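Local coordinates for structural polyprotein, VP2 (Israeli acute paralysis virus, PDB 5CDD) that probably serves as a structural subunit of the viral capsid, contributing a jelly-roll domain to the pentamers that build the shell, at residues S53-L56 and G60-Q63; Q63-F68 and Y145-G150; P97-V102 and Q156-P161; W49-T54 and C73-K78. All coordinates share one frame; numbering follows the deposited sequence.

Contact 1 (S53-L56 and G60-Q63)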
loop_
_atom_site.group_PDB
_atom_site.type_symbol
_atom_site.label_atom_id
_atom_site.label_comp_id
_atom_site.label_asym_id
_atom_site.label_seq_id
_atom_site.Cartn_x
_atom_site.Cartn_y
_atom_site.Cartn_z
ATOM N N SER C 53 42.359 -18.398 -43.426
ATOM C CA SER C 53 42.857 -19.268 -44.482
ATOM C C SER C 53 44.367 -19.208 -44.673
ATOM O O SER C 53 44.993 -20.221 -44.971
ATOM C CB SER C 53 42.170 -18.947 -45.813
ATOM O OG SER C 53 42.530 -17.657 -46.282
ATOM N N THR C 54 44.957 -18.031 -44.505
ATOM C CA THR C 54 46.397 -17.887 -44.677
ATOM C C THR C 54 47.201 -18.803 -43.765
ATOM O O THR C 54 48.187 -19.409 -44.187
ATOM C CB THR C 54 46.849 -16.432 -44.414
ATOM O OG1 THR C 54 46.315 -15.569 -45.426
ATOM C CG2 THR C 54 48.361 -16.327 -44.431
ATOM N N VAL C 55 46.785 -18.896 -42.509
ATOM C CA VAL C 55 47.489 -19.735 -41.548
ATOM C C VAL C 55 47.084 -21.202 -41.704
ATOM O O VAL C 55 47.874 -22.107 -41.427
ATOM C CB VAL C 55 47.219 -19.267 -40.098
ATOM C CG1 VAL C 55 45.748 -19.384 -39.785
ATOM C CG2 VAL C 55 48.045 -20.083 -39.113
ATOM N N LEU C 56 45.858 -21.444 -42.156
ATOM C CA LEU C 56 45.418 -22.819 -42.351
ATOM C C LEU C 56 46.161 -23.428 -43.543
ATOM O O LEU C 56 46.114 -24.637 -43.750
ATOM C CB LEU C 56 43.901 -22.896 -42.589
ATOM C CG LEU C 56 42.918 -22.543 -41.465
ATOM C CD1 LEU C 56 41.497 -22.662 -42.007
ATOM C CD2 LEU C 56 43.101 -23.466 -40.261
ATOM N N GLY C 60 51.315 -27.066 -43.178
ATOM C CA GLY C 60 50.523 -28.246 -43.462
ATOM C C GLY C 60 49.407 -28.457 -42.461
ATOM O O GLY C 60 49.124 -29.585 -42.075
ATOM N N LYS C 61 48.760 -27.374 -42.046
ATOM C CA LYS C 61 47.675 -27.458 -41.078
ATOM C C LYS C 61 46.366 -27.903 -41.740
ATOM O O LYS C 61 45.597 -28.664 -41.157
ATOM C CB LYS C 61 47.473 -26.101 -40.405
ATOM C CG LYS C 61 48.703 -25.553 -39.692
ATOM C CD LYS C 61 48.351 -24.298 -38.912
ATOM C CE LYS C 61 49.576 -23.650 -38.288
ATOM N NZ LYS C 61 50.182 -24.503 -37.233
ATOM N N ALA C 62 46.115 -27.417 -42.953
ATOM C CA ALA C 62 44.905 -27.763 -43.691
ATOM C C ALA C 62 44.715 -29.272 -43.846
ATOM O O ALA C 62 43.597 -29.774 -43.786
ATOM C CB ALA C 62 44.933 -27.090 -45.064
ATOM N N GLN C 63 45.810 -29.994 -44.039
ATOM C CA GLN C 63 45.732 -31.441 -44.195
ATOM C C GLN C 63 45.541 -32.120 -42.862
ATOM O O GLN C 63 45.235 -33.308 -42.800
ATOM C CB GLN C 63 46.992 -31.987 -44.853
ATOM C CG GLN C 63 47.233 -31.413 -46.222
ATOM C CD GLN C 63 48.094 -30.167 -46.191
ATOM O OE1 GLN C 63 47.932 -29.294 -45.338
ATOM N NE2 GLN C 63 49.011 -30.071 -47.142
#
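Lys-61 lays its chain across Val-55 and carries its ammonium nitrogen, NZ, on to backbone carbonyls near the N-terminus. There NZ bonds to Arg-11 O and more weakly to Phe-8 O and Leu-9 O. In this jelly-roll capsid protein the contact lies where the chain leaves helix 53-57 and bends back before strand 68-81. The methylene part of Lys-61 does the touching. CD lies 3.4 Å from Val-55 O, and CE lies 4.0 Å from Val-55 CG2. The chain is extended as far as CE and bends only at its last torsion (chi4 -66°), which takes NZ away from residues 53-56. On the other side, CG2 of Val-55 stands anti to the backbone N and is the branch that meets the lysine.

Leu-56 takes part through its backbone. Its carbonyl is turned to the following loop, where Ala-62 N donates to it. The backbones come nearest here, with Leu-56 CA 5.1 Å from Ala-62 CA. The Leu-56 side chain serves the domain core instead, against Leu-185 and Tyr-145. The touching residues are largely buried, and no other chain of the assembly reaches these two segments. The bond from Ala-62 N to Leu-56 O is 2.9 Å long but strongly bent, with an angle of 117° at the hydrogen, and counts as weak.

Contact 2 (Q63-F68 and Y145-G150)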
loop_
_atom_site.group_PDB
_atom_site.type_symbol
_atom_site.label_atom_id
_atom_site.label_comp_id
_atom_site.label_asym_id
_atom_site.label_seq_id
_atom_site.Cartn_x
_atom_site.Cartn_y
_atom_site.Cartn_z
ATOM N N GLN C 63 45.810 -29.994 -44.039
ATOM C CA GLN C 63 45.732 -31.441 -44.195
ATOM C C GLN C 63 45.541 -32.120 -42.862
ATOM O O GLN C 63 45.235 -33.308 -42.800
ATOM C CB GLN C 63 46.992 -31.987 -44.853
ATOM C CG GLN C 63 47.233 -31.413 -46.222
ATOM C CD GLN C 63 48.094 -30.167 -46.191
ATOM O OE1 GLN C 63 47.932 -29.294 -45.338
ATOM N NE2 GLN C 63 49.011 -30.071 -47.142
ATOM N N LYS C 64 45.721 -31.355 -41.795
ATOM C CA LYS C 64 45.563 -31.888 -40.460
ATOM C C LYS C 64 44.086 -31.968 -40.101
ATOM O O LYS C 64 43.635 -32.966 -39.560
ATOM C CB LYS C 64 46.295 -31.010 -39.451
ATOM C CG LYS C 64 46.910 -31.801 -38.325
ATOM C CD LYS C 64 48.099 -32.587 -38.840
ATOM C CE LYS C 64 48.559 -33.627 -37.834
ATOM N NZ LYS C 64 49.593 -34.544 -38.390
ATOM N N LEU C 65 43.332 -30.923 -40.411
ATOM C CA LEU C 65 41.917 -30.916 -40.097
ATOM C C LEU C 65 41.049 -31.311 -41.283
ATOM O O LEU C 65 39.930 -30.824 -41.434
ATOM C CB LEU C 65 41.514 -29.541 -39.561
ATOM C CG LEU C 65 42.146 -28.339 -40.268
ATOM C CD1 LEU C 65 41.516 -28.128 -41.624
ATOM C CD2 LEU C 65 41.956 -27.102 -39.425
ATOM N N ALA C 66 41.573 -32.187 -42.131
ATOM C CA ALA C 66 40.819 -32.664 -43.279
ATOM C C ALA C 66 39.680 -33.544 -42.778
ATOM O O ALA C 66 39.816 -34.230 -41.764
ATOM C CB ALA C 66 41.719 -33.457 -44.180
ATOM N N ASN C 67 38.560 -33.521 -43.495
ATOM C CA ASN C 67 37.389 -34.307 -43.129
ATOM C C ASN C 67 36.655 -33.719 -41.930
ATOM O O ASN C 67 35.829 -34.383 -41.308
ATOM C CB ASN C 67 37.782 -35.757 -42.852
ATOM C CG ASN C 67 38.272 -36.467 -44.096
ATOM O OD1 ASN C 67 37.532 -36.617 -45.069
ATOM N ND2 ASN C 67 39.526 -36.899 -44.074
ATOM N N PHE C 68 36.975 -32.468 -41.610
ATOM C CA PHE C 68 36.320 -31.749 -40.524
ATOM C C PHE C 68 35.509 -30.631 -41.168
ATOM O O PHE C 68 35.929 -30.054 -42.169
ATOM C CB PHE C 68 37.345 -31.178 -39.552
ATOM C CG PHE C 68 37.648 -32.084 -38.398
ATOM C CD1 PHE C 68 36.655 -32.415 -37.482
ATOM C CD2 PHE C 68 38.923 -32.608 -38.223
ATOM C CE1 PHE C 68 36.928 -33.257 -36.406
ATOM C CE2 PHE C 68 39.206 -33.451 -37.150
ATOM C CZ PHE C 68 38.206 -33.774 -36.240
ATOM N N TYR C 145 33.651 -21.335 -38.644
ATOM C CA TYR C 145 34.223 -21.172 -39.975
ATOM C C TYR C 145 34.067 -22.475 -40.758
ATOM O O TYR C 145 34.432 -23.544 -40.271
ATOM C CB TYR C 145 35.708 -20.810 -39.843
ATOM C CG TYR C 145 36.457 -20.665 -41.151
ATOM C CD1 TYR C 145 36.163 -19.631 -42.039
ATOM C CD2 TYR C 145 37.474 -21.557 -41.493
ATOM C CE1 TYR C 145 36.865 -19.489 -43.237
ATOM C CE2 TYR C 145 38.179 -21.424 -42.685
ATOM C CZ TYR C 145 37.870 -20.390 -43.551
ATOM O OH TYR C 145 38.566 -20.257 -44.729
ATOM N N ASP C 146 33.518 -22.387 -41.966
ATOM C CA ASP C 146 33.329 -23.569 -42.800
ATOM C C ASP C 146 34.658 -23.950 -43.447
ATOM O O ASP C 146 35.142 -23.257 -44.343
ATOM C CB ASP C 146 32.295 -23.288 -43.889
ATOM C CG ASP C 146 31.809 -24.551 -44.569
ATOM O OD1 ASP C 146 32.654 -25.330 -45.060
ATOM O OD2 ASP C 146 30.579 -24.761 -44.613
ATOM N N LEU C 147 35.242 -25.054 -42.991
ATOM C CA LEU C 147 36.519 -25.519 -43.513
ATOM C C LEU C 147 36.439 -26.029 -44.949
ATOM O O LEU C 147 37.370 -25.856 -45.728
ATOM C CB LEU C 147 37.084 -26.621 -42.609
ATOM C CG LEU C 147 37.398 -26.242 -41.157
ATOM C CD1 LEU C 147 37.720 -27.495 -40.371
ATOM C CD2 LEU C 147 38.556 -25.261 -41.105
ATOM N N VAL C 148 35.321 -26.646 -45.305
ATOM C CA VAL C 148 35.169 -27.192 -46.649
ATOM C C VAL C 148 34.915 -26.121 -47.707
ATOM O O VAL C 148 35.430 -26.212 -48.818
ATOM C CB VAL C 148 34.024 -28.231 -46.699
ATOM C CG1 VAL C 148 33.937 -28.849 -48.068
ATOM C CG2 VAL C 148 34.270 -29.317 -45.684
ATOM N N THR C 149 34.132 -25.105 -47.361
ATOM C CA THR C 149 33.811 -24.029 -48.294
ATOM C C THR C 149 34.942 -23.017 -48.461
ATOM O O THR C 149 35.123 -22.464 -49.543
ATOM C CB THR C 149 32.527 -23.298 -47.847
ATOM O OG1 THR C 149 31.386 -24.108 -48.156
ATOM C CG2 THR C 149 32.410 -21.950 -48.533
ATOM N N GLY C 150 35.686 -22.768 -47.386
ATOM C CA GLY C 150 36.802 -21.838 -47.430
ATOM C C GLY C 150 36.610 -20.494 -48.111
ATOM O O GLY C 150 37.542 -19.983 -48.728
#
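Leu-147 points its side chain at the loop 63-68, and its CD1 methyl meets both Leu-65 and Phe-68. CD1 lies 4.0 Å from Leu-65 CD1 and 3.8 Å from Phe-68 CB. The two leucines cross at an oblique angle, methyl against methyl, and CD2 of Leu-147 comes within 4.2 Å of Leu-65 CD1. The CB of Leu-65 points toward the 145-150 segment.

Phe-68 touches through its CB and its carbonyl. Its ring leads away, with Leu-65 C at its edge in the ring plane. Phe-68 O faces carbon atoms: Leu-147 CD1 is 3.6 Å from it, and Val-148 CG2 is 4.0 Å away. Leu-65 and Phe-68 are the two ends of a type II beta turn, which brings both to the same leucine.

On the other segment, Asp-146 OD1 accepts from Thr-149 N at 2.7 Å, an Asx motif. The donor stands above the carboxylate plane, 48° out of it. This bond spans the bend that carries Leu-147 and Val-148. The other oxygen of Asp-146, OD2, forms a salt bridge with Lys-69 NZ.

The contact lies at one end of the jelly roll, where strand 131-146 finishes beside the start of strand 68-81. Leu-65 and Leu-147 both pack on Leu-56 of helix 53-57, and the Phe-68 ring reaches Thr-2 and Ile-5 of helix 2-9.

Contact 3 (P97-V102 and Q156-P161)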
loop_
_atom_site.group_PDB
_atom_site.type_symbol
_atom_site.label_atom_id
_atom_site.label_comp_id
_atom_site.label_asym_id
_atom_site.label_seq_id
_atom_site.Cartn_x
_atom_site.Cartn_y
_atom_site.Cartn_z
ATOM N N PRO C 97 38.192 -6.855 -39.036
ATOM C CA PRO C 97 37.202 -7.900 -39.319
ATOM C C PRO C 97 36.341 -7.570 -40.540
ATOM O O PRO C 97 35.787 -6.476 -40.638
ATOM C CB PRO C 97 36.377 -7.946 -38.034
ATOM C CG PRO C 97 37.363 -7.545 -36.985
ATOM C CD PRO C 97 38.079 -6.394 -37.641
ATOM N N TYR C 98 36.238 -8.519 -41.468
ATOM C CA TYR C 98 35.433 -8.335 -42.674
ATOM C C TYR C 98 35.723 -7.007 -43.361
ATOM O O TYR C 98 34.817 -6.367 -43.891
ATOM C CB TYR C 98 33.946 -8.404 -42.318
ATOM C CG TYR C 98 33.506 -9.754 -41.807
ATOM C CD1 TYR C 98 33.201 -10.789 -42.691
ATOM C CD2 TYR C 98 33.423 -10.010 -40.438
ATOM C CE1 TYR C 98 32.821 -12.048 -42.224
ATOM C CE2 TYR C 98 33.048 -11.265 -39.960
ATOM C CZ TYR C 98 32.748 -12.279 -40.858
ATOM O OH TYR C 98 32.381 -13.523 -40.393
ATOM N N ASP C 99 36.987 -6.599 -43.359
ATOM C CA ASP C 99 37.376 -5.335 -43.973
ATOM C C ASP C 99 37.018 -5.269 -45.453
ATOM O O ASP C 99 36.783 -4.191 -45.999
ATOM C CB ASP C 99 38.878 -5.108 -43.812
ATOM C CG ASP C 99 39.298 -3.718 -44.238
ATOM O OD1 ASP C 99 38.984 -2.754 -43.511
ATOM O OD2 ASP C 99 39.934 -3.584 -45.304
ATOM N N ASP C 100 36.973 -6.429 -46.096
ATOM C CA ASP C 100 36.663 -6.513 -47.516
ATOM C C ASP C 100 35.226 -6.950 -47.778
ATOM O O ASP C 100 34.827 -7.131 -48.929
ATOM C CB ASP C 100 37.623 -7.496 -48.184
ATOM C CG ASP C 100 37.619 -8.862 -47.512
ATOM O OD1 ASP C 100 37.879 -8.929 -46.290
ATOM O OD2 ASP C 100 37.358 -9.869 -48.203
ATOM N N LYS C 101 34.448 -7.114 -46.713
ATOM C CA LYS C 101 33.061 -7.544 -46.841
ATOM C C LYS C 101 32.084 -6.457 -46.402
ATOM O O LYS C 101 30.920 -6.741 -46.116
ATOM C CB LYS C 101 32.822 -8.798 -45.999
ATOM C CG LYS C 101 33.808 -9.931 -46.246
ATOM C CD LYS C 101 33.597 -10.591 -47.594
ATOM C CE LYS C 101 34.540 -11.777 -47.767
ATOM N NZ LYS C 101 34.375 -12.809 -46.698
ATOM N N VAL C 102 32.555 -5.216 -46.343
ATOM C CA VAL C 102 31.705 -4.106 -45.929
ATOM C C VAL C 102 31.820 -2.914 -46.869
ATOM O O VAL C 102 32.681 -2.886 -47.746
ATOM C CB VAL C 102 32.058 -3.628 -44.501
ATOM C CG1 VAL C 102 31.807 -4.742 -43.501
ATOM C CG2 VAL C 102 33.511 -3.180 -44.448
ATOM N N GLN C 156 41.089 -9.359 -41.851
ATOM C CA GLN C 156 42.232 -8.997 -42.681
ATOM C C GLN C 156 43.332 -8.399 -41.816
ATOM O O GLN C 156 43.072 -7.529 -40.986
ATOM C CB GLN C 156 41.819 -7.977 -43.744
ATOM C CG GLN C 156 40.711 -8.450 -44.663
ATOM C CD GLN C 156 41.051 -9.756 -45.344
ATOM O OE1 GLN C 156 42.078 -9.870 -46.012
ATOM N NE2 GLN C 156 40.188 -10.752 -45.181
ATOM N N LEU C 157 44.559 -8.868 -42.010
ATOM C CA LEU C 157 45.696 -8.368 -41.250
ATOM C C LEU C 157 46.551 -7.475 -42.145
ATOM O O LEU C 157 46.827 -7.821 -43.293
ATOM C CB LEU C 157 46.529 -9.536 -40.719
ATOM C CG LEU C 157 47.702 -9.177 -39.806
ATOM C CD1 LEU C 157 47.206 -8.355 -38.627
ATOM C CD2 LEU C 157 48.376 -10.450 -39.327
ATOM N N TYR C 158 46.967 -6.329 -41.616
ATOM C CA TYR C 158 47.771 -5.381 -42.380
ATOM C C TYR C 158 49.015 -4.905 -41.633
ATOM O O TYR C 158 49.028 -4.830 -40.404
ATOM C CB TYR C 158 46.921 -4.160 -42.747
ATOM C CG TYR C 158 45.780 -4.439 -43.703
ATOM C CD1 TYR C 158 46.022 -4.707 -45.048
ATOM C CD2 TYR C 158 44.456 -4.429 -43.261
ATOM C CE1 TYR C 158 44.974 -4.958 -45.934
ATOM C CE2 TYR C 158 43.401 -4.681 -44.136
ATOM C CZ TYR C 158 43.667 -4.944 -45.472
ATOM O OH TYR C 158 42.632 -5.195 -46.347
ATOM N N LEU C 159 50.061 -4.585 -42.394
ATOM C CA LEU C 159 51.312 -4.076 -41.839
ATOM C C LEU C 159 51.589 -2.735 -42.520
ATOM O O LEU C 159 51.991 -2.690 -43.683
ATOM C CB LEU C 159 52.462 -5.048 -42.107
ATOM C CG LEU C 159 53.830 -4.627 -41.560
ATOM C CD1 LEU C 159 53.757 -4.442 -40.053
ATOM C CD2 LEU C 159 54.865 -5.679 -41.916
ATOM N N PHE C 160 51.360 -1.650 -41.787
ATOM C CA PHE C 160 51.546 -0.301 -42.312
ATOM C C PHE C 160 52.778 0.409 -41.763
ATOM O O PHE C 160 53.170 0.200 -40.613
ATOM C CB PHE C 160 50.328 0.563 -41.979
ATOM C CG PHE C 160 49.038 0.068 -42.565
ATOM C CD1 PHE C 160 48.784 0.189 -43.928
ATOM C CD2 PHE C 160 48.057 -0.484 -41.745
ATOM C CE1 PHE C 160 47.568 -0.230 -44.467
ATOM C CE2 PHE C 160 46.841 -0.906 -42.273
ATOM C CZ PHE C 160 46.595 -0.778 -43.637
ATOM N N PRO C 161 53.412 1.255 -42.589
ATOM C CA PRO C 161 54.598 2.005 -42.163
ATOM C C PRO C 161 54.124 3.361 -41.628
ATOM O O PRO C 161 53.626 4.187 -42.393
ATOM C CB PRO C 161 55.402 2.165 -43.459
ATOM C CG PRO C 161 54.803 1.147 -44.408
ATOM C CD PRO C 161 53.350 1.198 -44.058
#
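Asp-99 and Tyr-158 share a polar contact. Tyr-158 OH donates to Asp-99 OD2 at 3.3 Å, a weak bond. The carboxylate and ring planes stand 75° apart, and OD2 comes to the hydroxyl end of the ring obliquely, 3.8 Å from CE2 of Tyr-158. With CG anti to the backbone N (chi1 -171°), Asp-99 sends its carboxylate toward the tyrosine. That carboxylate has stronger partners elsewhere: OD1 accepts from Ser-96 OG and Val-108 N, and OD2 is bonded to Ser-107 OG.

A second polar pair is close but is not a hydrogen bond. Asp-100 OD1 lies 3.1 Å from Gln-156 NE2 at a poor angle. The two side chains cross at about a right angle, with their carboxylate and amide planes 70° apart. Gln-156 NE2 donates instead to Thr-50 OG1 on the neighbouring strand.

In the jelly roll, strands 90-97 and 155-161 run antiparallel side by side in the four-stranded sheet. Residues 97-102 leave the end of the first and fold over the start of the second. A type I turn from Tyr-98 to Lys-101, closed by Lys-101 N to Tyr-98 O at 2.9 Å, places both aspartates against the strand. The same loop also borders a neighbouring capsid chain: Tyr-98 packs on Pro-155 of that chain.

The nonpolar part is small. Asp-99 CB rests 3.9 Å from Gln-156 CG and 4.1 Å from Gln-156 CB.

Contact 4 (W49-T54 and C73-K78)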
loop_
_atom_site.group_PDB
_atom_site.type_symbol
_atom_site.label_atom_id
_atom_site.label_comp_id
_atom_site.label_asym_id
_atom_site.label_seq_id
_atom_site.Cartn_x
_atom_site.Cartn_y
_atom_site.Cartn_z
ATOM N N TRP C 49 47.369 -10.068 -45.043
ATOM C CA TRP C 49 47.020 -11.479 -44.954
ATOM C C TRP C 49 45.530 -11.660 -44.705
ATOM O O TRP C 49 44.952 -10.997 -43.843
ATOM C CB TRP C 49 47.802 -12.131 -43.814
ATOM C CG TRP C 49 49.284 -12.035 -43.975
ATOM C CD1 TRP C 49 50.090 -12.882 -44.681
ATOM C CD2 TRP C 49 50.140 -11.022 -43.436
ATOM N NE1 TRP C 49 51.397 -12.460 -44.615
ATOM C CE2 TRP C 49 51.456 -11.321 -43.856
ATOM C CE3 TRP C 49 49.924 -9.890 -42.638
ATOM C CZ2 TRP C 49 52.554 -10.526 -43.506
ATOM C CZ3 TRP C 49 51.017 -9.100 -42.290
ATOM C CH2 TRP C 49 52.315 -9.425 -42.724
ATOM N N THR C 50 44.911 -12.552 -45.472
ATOM C CA THR C 50 43.496 -12.835 -45.302
ATOM C C THR C 50 43.394 -14.054 -44.399
ATOM O O THR C 50 43.737 -15.171 -44.781
ATOM C CB THR C 50 42.791 -13.121 -46.644
ATOM O OG1 THR C 50 41.423 -13.489 -46.404
ATOM C CG2 THR C 50 43.509 -14.226 -47.401
ATOM N N LEU C 51 42.932 -13.819 -43.177
ATOM C CA LEU C 51 42.796 -14.885 -42.194
ATOM C C LEU C 51 41.369 -15.410 -42.100
ATOM O O LEU C 51 40.417 -14.707 -42.438
ATOM C CB LEU C 51 43.263 -14.376 -40.837
ATOM C CG LEU C 51 44.712 -13.904 -40.837
ATOM C CD1 LEU C 51 45.010 -13.106 -39.589
ATOM C CD2 LEU C 51 45.629 -15.109 -40.926
ATOM N N PRO C 52 41.200 -16.645 -41.604
ATOM C CA PRO C 52 42.260 -17.543 -41.137
ATOM C C PRO C 52 42.851 -18.477 -42.194
ATOM O O PRO C 52 43.747 -19.261 -41.886
ATOM C CB PRO C 52 41.565 -18.317 -40.032
ATOM C CG PRO C 52 40.205 -18.551 -40.642
ATOM C CD PRO C 52 39.875 -17.164 -41.215
ATOM N N SER C 53 42.359 -18.398 -43.426
ATOM C CA SER C 53 42.857 -19.268 -44.482
ATOM C C SER C 53 44.367 -19.208 -44.673
ATOM O O SER C 53 44.993 -20.221 -44.971
ATOM C CB SER C 53 42.170 -18.947 -45.813
ATOM O OG SER C 53 42.530 -17.657 -46.282
ATOM N N THR C 54 44.957 -18.031 -44.505
ATOM C CA THR C 54 46.397 -17.887 -44.677
ATOM C C THR C 54 47.201 -18.803 -43.765
ATOM O O THR C 54 48.187 -19.409 -44.187
ATOM C CB THR C 54 46.849 -16.432 -44.414
ATOM O OG1 THR C 54 46.315 -15.569 -45.426
ATOM C CG2 THR C 54 48.361 -16.327 -44.431
ATOM N N CYS C 73 38.342 -20.341 -33.834
ATOM C CA CYS C 73 39.651 -20.080 -33.246
ATOM C C CYS C 73 40.105 -18.627 -33.295
ATOM O O CYS C 73 39.522 -17.796 -33.993
ATOM C CB CYS C 73 40.700 -20.925 -33.966
ATOM S SG CYS C 73 40.840 -20.510 -35.730
ATOM N N ASP C 74 41.162 -18.341 -32.540
ATOM C CA ASP C 74 41.760 -17.014 -32.508
ATOM C C ASP C 74 43.080 -17.164 -33.250
ATOM O O ASP C 74 43.740 -18.198 -33.144
ATOM C CB ASP C 74 42.056 -16.556 -31.073
ATOM C CG ASP C 74 40.827 -16.557 -30.184
ATOM O OD1 ASP C 74 39.737 -16.167 -30.655
ATOM O OD2 ASP C 74 40.962 -16.934 -29.002
ATOM N N VAL C 75 43.465 -16.144 -34.005
ATOM C CA VAL C 75 44.718 -16.194 -34.741
ATOM C C VAL C 75 45.812 -15.504 -33.943
ATOM O O VAL C 75 45.661 -14.362 -33.512
ATOM C CB VAL C 75 44.591 -15.519 -36.119
ATOM C CG1 VAL C 75 45.947 -15.477 -36.805
ATOM C CG2 VAL C 75 43.589 -16.282 -36.974
ATOM N N GLN C 76 46.915 -16.216 -33.744
ATOM C CA GLN C 76 48.047 -15.690 -32.999
ATOM C C GLN C 76 49.103 -15.211 -33.989
ATOM O O GLN C 76 49.453 -15.929 -34.926
ATOM C CB GLN C 76 48.631 -16.784 -32.111
ATOM C CG GLN C 76 48.976 -16.333 -30.709
ATOM C CD GLN C 76 47.749 -15.966 -29.907
ATOM O OE1 GLN C 76 46.837 -16.778 -29.740
ATOM N NE2 GLN C 76 47.718 -14.741 -29.403
ATOM N N VAL C 77 49.607 -13.999 -33.784
ATOM C CA VAL C 77 50.615 -13.438 -34.675
ATOM C C VAL C 77 51.841 -12.949 -33.916
ATOM O O VAL C 77 51.726 -12.369 -32.834
ATOM C CB VAL C 77 50.048 -12.253 -35.486
ATOM C CG1 VAL C 77 51.106 -11.720 -36.436
ATOM C CG2 VAL C 77 48.814 -12.691 -36.255
ATOM N N LYS C 78 53.015 -13.189 -34.490
ATOM C CA LYS C 78 54.265 -12.759 -33.881
ATOM C C LYS C 78 55.251 -12.308 -34.948
ATOM O O LYS C 78 55.509 -13.028 -35.913
ATOM C CB LYS C 78 54.889 -13.886 -33.059
ATOM C CG LYS C 78 56.184 -13.483 -32.377
ATOM C CD LYS C 78 56.692 -14.563 -31.447
ATOM C CE LYS C 78 57.919 -14.089 -30.685
ATOM N NZ LYS C 78 58.389 -15.102 -29.698
#
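Leu-51 and Pro-52 meet Val-75 in the buried interior of the jelly roll, between its two facing beta sheets. Leu-51 ends strand 47-51 of the four-stranded sheet. Val-75 belongs to strand 68-81 of the opposing sheet. The first shell is purely apolar. CD1 of Leu-51 lies 3.8 Å from Val-75 CG1, and CD2 of Leu-51 is 4.1 Å from the same methyl. The other methyl of the valine, CG2, is 4.2 Å from Pro-52 CB. Each branch of Val-75 therefore has its own partner. Its first torsion sets this division: CG1 is anti to the backbone N (chi1 175°) and CG2 lies beside that nitrogen. No hydrogen bond joins the two segments.

Further out, other residues line the same interior. Met-183, Ile-136 and Leu-157 also touch Leu-51, and Leu-157 packs on Val-77 of the same strand as Val-75.

The backbone positions these side chains. The peptide bond before Pro-52 is cis, at the turn from strand into helix 53-57. Across this turn Thr-54 reaches back to Thr-50 O with two groups. Thr-54 N donates to it at 3.1 Å. Ser-53 OG also bonds to Thr-50 O. Thr-54 OG1 donates to Thr-50 O at 2.7 Å, from above the carbonyl plane and 52° out of it.

All four contacts lie within one jelly-roll domain. Contacts 1 and 4 start from the same part of the chain, share Ser-53 and Thr-54, and have centres about 10 Å apart. Contact 2 begins at Gln-63, where contact 1 ends; their centres are about 9 Å apart, and they touch through the side chain of Leu-56. Contacts 1 and 4 both close before contact 3 opens, while the segments of contacts 2 and 3 alternate. Contact 4 bridges the two sheets and meets contact 3 through neighbouring strands 47-51 and 155-161. Contacts 1 and 3 do not touch; their nearest atoms are about 7 Å apart. Segments of contacts 2 and 3 reach a neighbouring capsid chain; those of contacts 1 and 4 do not.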